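Local coordinates for protein TetR-like transcriptional regulator (Rhodococcus, PDB 3F1B) that probably binds cis-regulatory DNA as a dimeric transcriptional regulator of the TetR family, through an N-terminal helix-turn-helix domain, at residues 9-12 with 13-16; 166-169 with 170-174. All coordinates share one frame; numbering follows the deposited sequence.

Contact 1 of 2, residues 9-12 with 13-16; sequences RLPR and AVRE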
ATOM      1  N   ARG A   9     -15.095  17.595  35.243  1.00 84.57           N
ATOM      2  CA  ARG A   9     -13.706  17.918  34.789  1.00 84.59           C
ATOM      3  C   ARG A   9     -13.191  17.041  33.617  1.00 85.07           C
ATOM      4  O   ARG A   9     -11.997  16.733  33.522  1.00 85.06           O
ATOM      5  CB  ARG A   9     -12.751  17.900  35.986  1.00 84.30           C
ATOM      6  CG  ARG A   9     -12.636  19.246  36.690  1.00 83.09           C
ATOM      7  CD  ARG A   9     -11.461  20.076  36.167  1.00 81.30           C
ATOM      8  NE  ARG A   9     -11.572  20.397  34.742  1.00 80.43           N
ATOM      9  CZ  ARG A   9     -10.984  19.716  33.756  1.00 79.92           C
ATOM     10  NH1 ARG A   9     -11.149  20.092  32.493  1.00 78.86           N
ATOM     11  NH2 ARG A   9     -10.232  18.655  34.024  1.00 79.92           N
ATOM     12  N   LEU A  10     -14.120  16.693  32.718  1.00 85.60           N
ATOM     13  CA  LEU A  10     -13.928  15.802  31.537  1.00 85.82           C
ATOM     14  C   LEU A  10     -13.554  14.341  31.835  1.00 86.14           C
ATOM     15  O   LEU A  10     -12.363  14.001  31.834  1.00 86.01           O
ATOM     16  CB  LEU A  10     -12.999  16.409  30.476  1.00 85.74           C
ATOM     17  CG  LEU A  10     -13.605  17.474  29.560  1.00 85.71           C
ATOM     18  CD1 LEU A  10     -13.123  18.865  29.956  1.00 85.96           C
ATOM     19  CD2 LEU A  10     -13.296  17.182  28.103  1.00 85.74           C
ATOM     20  N   PRO A  11     -14.579  13.470  32.065  1.00 86.51           N
ATOM     21  CA  PRO A  11     -14.334  12.105  32.552  1.00 86.73           C
ATOM     22  C   PRO A  11     -13.727  11.151  31.510  1.00 87.06           C
ATOM     23  O   PRO A  11     -12.635  11.416  30.974  1.00 87.08           O
ATOM     24  CB  PRO A  11     -15.728  11.635  33.012  1.00 86.72           C
ATOM     25  CG  PRO A  11     -16.678  12.387  32.161  1.00 86.41           C
ATOM     26  CD  PRO A  11     -16.027  13.724  31.877  1.00 86.50           C
ATOM     27  N   ARG A  12     -14.453  10.071  31.221  1.00 87.23           N
ATOM     28  CA  ARG A  12     -13.908   8.875  30.569  1.00 87.28           C
ATOM     29  C   ARG A  12     -13.357   9.071  29.138  1.00 86.99           C
ATOM     30  O   ARG A  12     -12.324   9.737  28.940  1.00 87.13           O
ATOM     31  CB  ARG A  12     -14.940   7.720  30.666  1.00 87.53           C
ATOM     32  CG  ARG A  12     -14.452   6.306  30.263  1.00 88.72           C
ATOM     33  CD  ARG A  12     -13.020   5.967  30.746  1.00 89.88           C
ATOM     34  NE  ARG A  12     -12.438   4.839  30.013  1.00 90.46           N
ATOM     35  CZ  ARG A  12     -11.940   4.909  28.778  1.00 91.21           C
ATOM     36  NH1 ARG A  12     -11.942   6.051  28.101  1.00 91.47           N
ATOM     37  NH2 ARG A  12     -11.440   3.825  28.206  1.00 92.19           N
ATOM     38  N   ALA A  13     -14.053   8.488  28.156  1.00 86.53           N
ATOM     39  CA  ALA A  13     -13.605   8.437  26.766  1.00 85.62           C
ATOM     40  C   ALA A  13     -13.555   9.813  26.086  1.00 85.00           C
ATOM     41  O   ALA A  13     -13.305   9.900  24.880  1.00 85.01           O
ATOM     42  CB  ALA A  13     -14.475   7.448  25.971  1.00 85.59           C
ATOM     43  N   VAL A  14     -13.771  10.876  26.870  1.00 84.01           N
ATOM     44  CA  VAL A  14     -13.804  12.247  26.360  1.00 82.91           C
ATOM     45  C   VAL A  14     -12.422  12.891  26.259  1.00 82.12           C
ATOM     46  O   VAL A  14     -12.135  13.568  25.266  1.00 82.31           O
ATOM     47  CB  VAL A  14     -14.748  13.149  27.180  1.00 83.03           C
ATOM     48  CG1 VAL A  14     -14.230  13.345  28.595  1.00 82.97           C
ATOM     49  CG2 VAL A  14     -14.938  14.482  26.477  1.00 83.01           C
ATOM     50  N   ARG A  15     -11.578  12.698  27.277  1.00 80.72           N
ATOM     51  CA  ARG A  15     -10.196  13.143  27.198  1.00 79.06           C
ATOM     52  C   ARG A  15      -9.491  12.274  26.144  1.00 77.86           C
ATOM     53  O   ARG A  15      -8.805  12.793  25.258  1.00 77.22           O
ATOM     54  CB  ARG A  15      -9.522  13.050  28.565  1.00 79.32           C
ATOM     55  CG  ARG A  15      -8.490  14.153  28.839  1.00 79.87           C
ATOM     56  CD  ARG A  15      -9.037  15.571  28.528  1.00 81.97           C
ATOM     57  NE  ARG A  15      -8.327  16.644  29.246  1.00 82.45           N
ATOM     58  CZ  ARG A  15      -8.774  17.290  30.332  1.00 82.61           C
ATOM     59  NH1 ARG A  15      -9.953  16.996  30.870  1.00 82.04           N
ATOM     60  NH2 ARG A  15      -8.031  18.243  30.887  1.00 82.57           N
ATOM     61  N   GLU A  16      -9.702  10.959  26.267  1.00 76.30           N
ATOM     62  CA  GLU A  16      -9.393   9.921  25.269  1.00 74.83           C
ATOM     63  C   GLU A  16      -9.617  10.351  23.820  1.00 72.98           C
ATOM     64  O   GLU A  16      -8.671  10.462  23.037  1.00 71.57           O
ATOM     65  CB  GLU A  16     -10.330   8.737  25.524  1.00 75.77           C
ATOM     66  CG  GLU A  16     -10.042   7.469  24.740  1.00 78.51           C
ATOM     67  CD  GLU A  16      -9.190   6.508  25.558  1.00 83.86           C
ATOM     68  OE1 GLU A  16      -7.957   6.772  25.680  1.00 85.36           O
ATOM     69  OE2 GLU A  16      -9.761   5.514  26.098  1.00 84.48           O
TER
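L10 and V14 form the tightly packed part of this local contact, where the chain leaves its N-terminal tail and winds into the first turn of helix 12-30. The two side chains cross at about a right angle, CD2 of L10 lying 3.6 Å from CG2 of V14. The other branch of V14, CG1, sits flanked by its own backbone N and C (chi1 66°), which turns it toward the tail; there it meets the backbone of L10 and the ring of P11, 3.8 Å from P11 CD. In TetR-family regulators such a helix opens the N-terminal DNA-binding domain, and the predicted helix-turn-helix follows it in the chain.

Away from this apolar patch the contact is polar and loosely held. R12 and E16, four residues apart in the chain, run alongside each other in the same direction and form a salt bridge. Both terminal nitrogens of the R12 guanidinium converge on one carboxylate oxygen: NH1 is 3.0 Å from E16 OE2, and NH2 makes a weak bond to the same atom. The approach is far from ideal, since OE2 is met from above its carboxylate plane, 51° out of it. The second oxygen, OE1, has a weak hydrogen bond to Y55. With an alanine here in place of E16, the R12 guanidinium is likely to lose its charge partner and turn more freely, and the Y55 hydroxyl its weak bond to OE1.

On the tail side R15 reaches back past L10, bent at chi2 (49°), and its NH1 makes a weak bond of 3.4 Å to R9 O. The guanidinium groups of R9 and R15 stand perpendicular, with R9 NH2 and R15 NH1 3.6 Å apart, an approach of like charges at the surface.

Contact 2 of 2, residues 166-169 with 170-174; sequences EAVA and DRVAG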
ATOM      1  N   GLU A 166      -8.020  -0.419  -2.582  1.00 42.25           N
ATOM      2  CA  GLU A 166      -7.102   0.363  -1.754  1.00 41.10           C
ATOM      3  C   GLU A 166      -6.658   1.553  -2.517  1.00 41.10           C
ATOM      4  O   GLU A 166      -6.727   2.646  -1.984  1.00 42.42           O
ATOM      5  CB  GLU A 166      -5.883  -0.448  -1.394  1.00 41.09           C
ATOM      6  CG  GLU A 166      -6.180  -1.454  -0.321  1.00 41.04           C
ATOM      7  CD  GLU A 166      -5.009  -2.368  -0.067  1.00 42.48           C
ATOM      8  OE1 GLU A 166      -4.456  -2.956  -1.017  1.00 49.32           O
ATOM      9  OE2 GLU A 166      -4.643  -2.541   1.074  1.00 38.95           O
ATOM     10  N   ALA A 167      -6.249   1.375  -3.776  1.00 39.31           N
ATOM     11  CA  ALA A 167      -5.722   2.513  -4.510  1.00 38.61           C
ATOM     12  C   ALA A 167      -6.832   3.497  -4.850  1.00 38.66           C
ATOM     13  O   ALA A 167      -6.601   4.690  -4.934  1.00 37.49           O
ATOM     14  CB  ALA A 167      -5.012   2.061  -5.786  1.00 38.84           C
ATOM     15  N   VAL A 168      -8.042   2.991  -5.045  1.00 39.70           N
ATOM     16  CA  VAL A 168      -9.180   3.831  -5.439  1.00 40.78           C
ATOM     17  C   VAL A 168      -9.666   4.641  -4.205  1.00 41.63           C
ATOM     18  O   VAL A 168      -9.886   5.846  -4.301  1.00 41.42           O
ATOM     19  CB  VAL A 168     -10.314   2.976  -6.105  1.00 41.90           C
ATOM     20  CG1 VAL A 168     -11.648   3.719  -6.114  1.00 41.14           C
ATOM     21  CG2 VAL A 168      -9.930   2.621  -7.565  1.00 39.50           C
ATOM     22  N   ALA A 169      -9.777   3.954  -3.071  1.00 42.36           N
ATOM     23  CA  ALA A 169      -9.996   4.560  -1.795  1.00 43.29           C
ATOM     24  C   ALA A 169      -9.092   5.775  -1.650  1.00 44.05           C
ATOM     25  O   ALA A 169      -9.591   6.843  -1.322  1.00 44.40           O
ATOM     26  CB  ALA A 169      -9.746   3.560  -0.685  1.00 41.84           C
ATOM     27  N   ASP A 170      -7.797   5.641  -1.921  1.00 44.79           N
ATOM     28  CA  ASP A 170      -6.855   6.810  -1.901  1.00 46.24           C
ATOM     29  C   ASP A 170      -7.368   8.013  -2.656  1.00 45.10           C
ATOM     30  O   ASP A 170      -7.319   9.118  -2.183  1.00 45.81           O
ATOM     31  CB  ASP A 170      -5.521   6.467  -2.570  1.00 46.91           C
ATOM     32  CG  ASP A 170      -4.353   6.472  -1.614  1.00 52.92           C
ATOM     33  OD1 ASP A 170      -4.568   6.736  -0.401  1.00 56.05           O
ATOM     34  OD2 ASP A 170      -3.196   6.210  -2.082  1.00 59.31           O
ATOM     35  N   ARG A 171      -7.833   7.792  -3.867  1.00 45.21           N
ATOM     36  CA  ARG A 171      -8.375   8.871  -4.658  1.00 44.76           C
ATOM     37  C   ARG A 171      -9.741   9.359  -4.125  1.00 43.74           C
ATOM     38  O   ARG A 171     -10.013  10.544  -4.184  1.00 43.99           O
ATOM     39  CB  ARG A 171      -8.471   8.455  -6.126  1.00 45.13           C
ATOM     40  CG  ARG A 171      -7.126   8.218  -6.770  1.00 47.63           C
ATOM     41  CD  ARG A 171      -6.378   9.500  -7.054  1.00 50.06           C
ATOM     42  NE  ARG A 171      -4.934   9.236  -7.093  1.00 53.72           N
ATOM     43  CZ  ARG A 171      -4.134   9.384  -8.161  1.00 54.70           C
ATOM     44  NH1 ARG A 171      -4.588   9.817  -9.349  1.00 52.78           N
ATOM     45  NH2 ARG A 171      -2.846   9.103  -8.032  1.00 55.24           N
ATOM     46  N   VAL A 172     -10.592   8.462  -3.641  1.00 41.66           N
ATOM     47  CA  VAL A 172     -11.785   8.866  -2.929  1.00 41.02           C
ATOM     48  C   VAL A 172     -11.413   9.746  -1.708  1.00 41.32           C
ATOM     49  O   VAL A 172     -11.888  10.856  -1.600  1.00 40.85           O
ATOM     50  CB  VAL A 172     -12.662   7.642  -2.531  1.00 41.47           C
ATOM     51  CG1 VAL A 172     -13.688   8.019  -1.486  1.00 36.56           C
ATOM     52  CG2 VAL A 172     -13.315   7.050  -3.757  1.00 38.90           C
ATOM     53  N   ALA A 173     -10.528   9.293  -0.825  1.00 41.49           N
ATOM     54  CA  ALA A 173     -10.101  10.131   0.330  1.00 41.90           C
ATOM     55  C   ALA A 173      -9.626  11.501  -0.114  1.00 42.08           C
ATOM     56  O   ALA A 173      -9.797  12.470   0.586  1.00 43.68           O
ATOM     57  CB  ALA A 173      -9.009   9.452   1.128  1.00 41.39           C
ATOM     58  N   GLY A 174      -9.012  11.594  -1.282  1.00 43.39           N
ATOM     59  CA  GLY A 174      -8.443  12.884  -1.748  1.00 43.14           C
ATOM     60  C   GLY A 174      -9.447  13.690  -2.523  1.00 43.40           C
ATOM     61  O   GLY A 174      -9.117  14.761  -3.035  1.00 44.17           O
TER
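V172 N donates to V168 O at 2.8 Å, and A173 N to A169 O at 2.7 Å. Two residues before V172, D170 N reaches E166 O over a longer 3.2 Å, so that three successive acceptors of the i to i+4 pattern are satisfied within the helix. G174 N, where the helix gives way to a turn, is bound to D170 O and more weakly to R171 O. Along the apolar side of the helix, V168 CG1 and V172 CG2 come within 4.4 Å, and both valines pack on helix 179-196.

The charged ends find their partners beyond these residues. E166 OE2 forms a salt bridge with R130 of the same chain, while D170 OD1 takes a weak hydrogen bond from W109 NE1. R171, its CG anti to the carbonyl carbon (chi1 -66°), extends away from the preceding turn, and its NH2 pairs with D131 of the second subunit in a salt bridge. A167 and V168 also pack on that subunit, against G163 and A160 respectively, whereas A169 and A173 face helices 87-104 and 106-115. A largely buried pair of alpha-helical turns with one side on its own core and another against the partner is typical of the helical C-terminal domain through which TetR-family regulators dimerise.

Overall arrangement
The two contacts lie on opposite sides of the chain's centre, their own centres 33 Å apart and their nearest atoms about 22 Å apart, so neither touches the other. Contact 1 sits at the surface, at the start of the N-terminal domain that carries the predicted helix-turn-helix, 25 Å from the chain's centre. Contact 2 is buried near the end of helix 153-173 in the C-terminal domain, 11 Å from that centre. The second subunit touches contact 2 but not contact 1. This division is consistent with the two-domain plan of TetR regulators, in which DNA-binding and dimerising domains are separate parts of one helical chain.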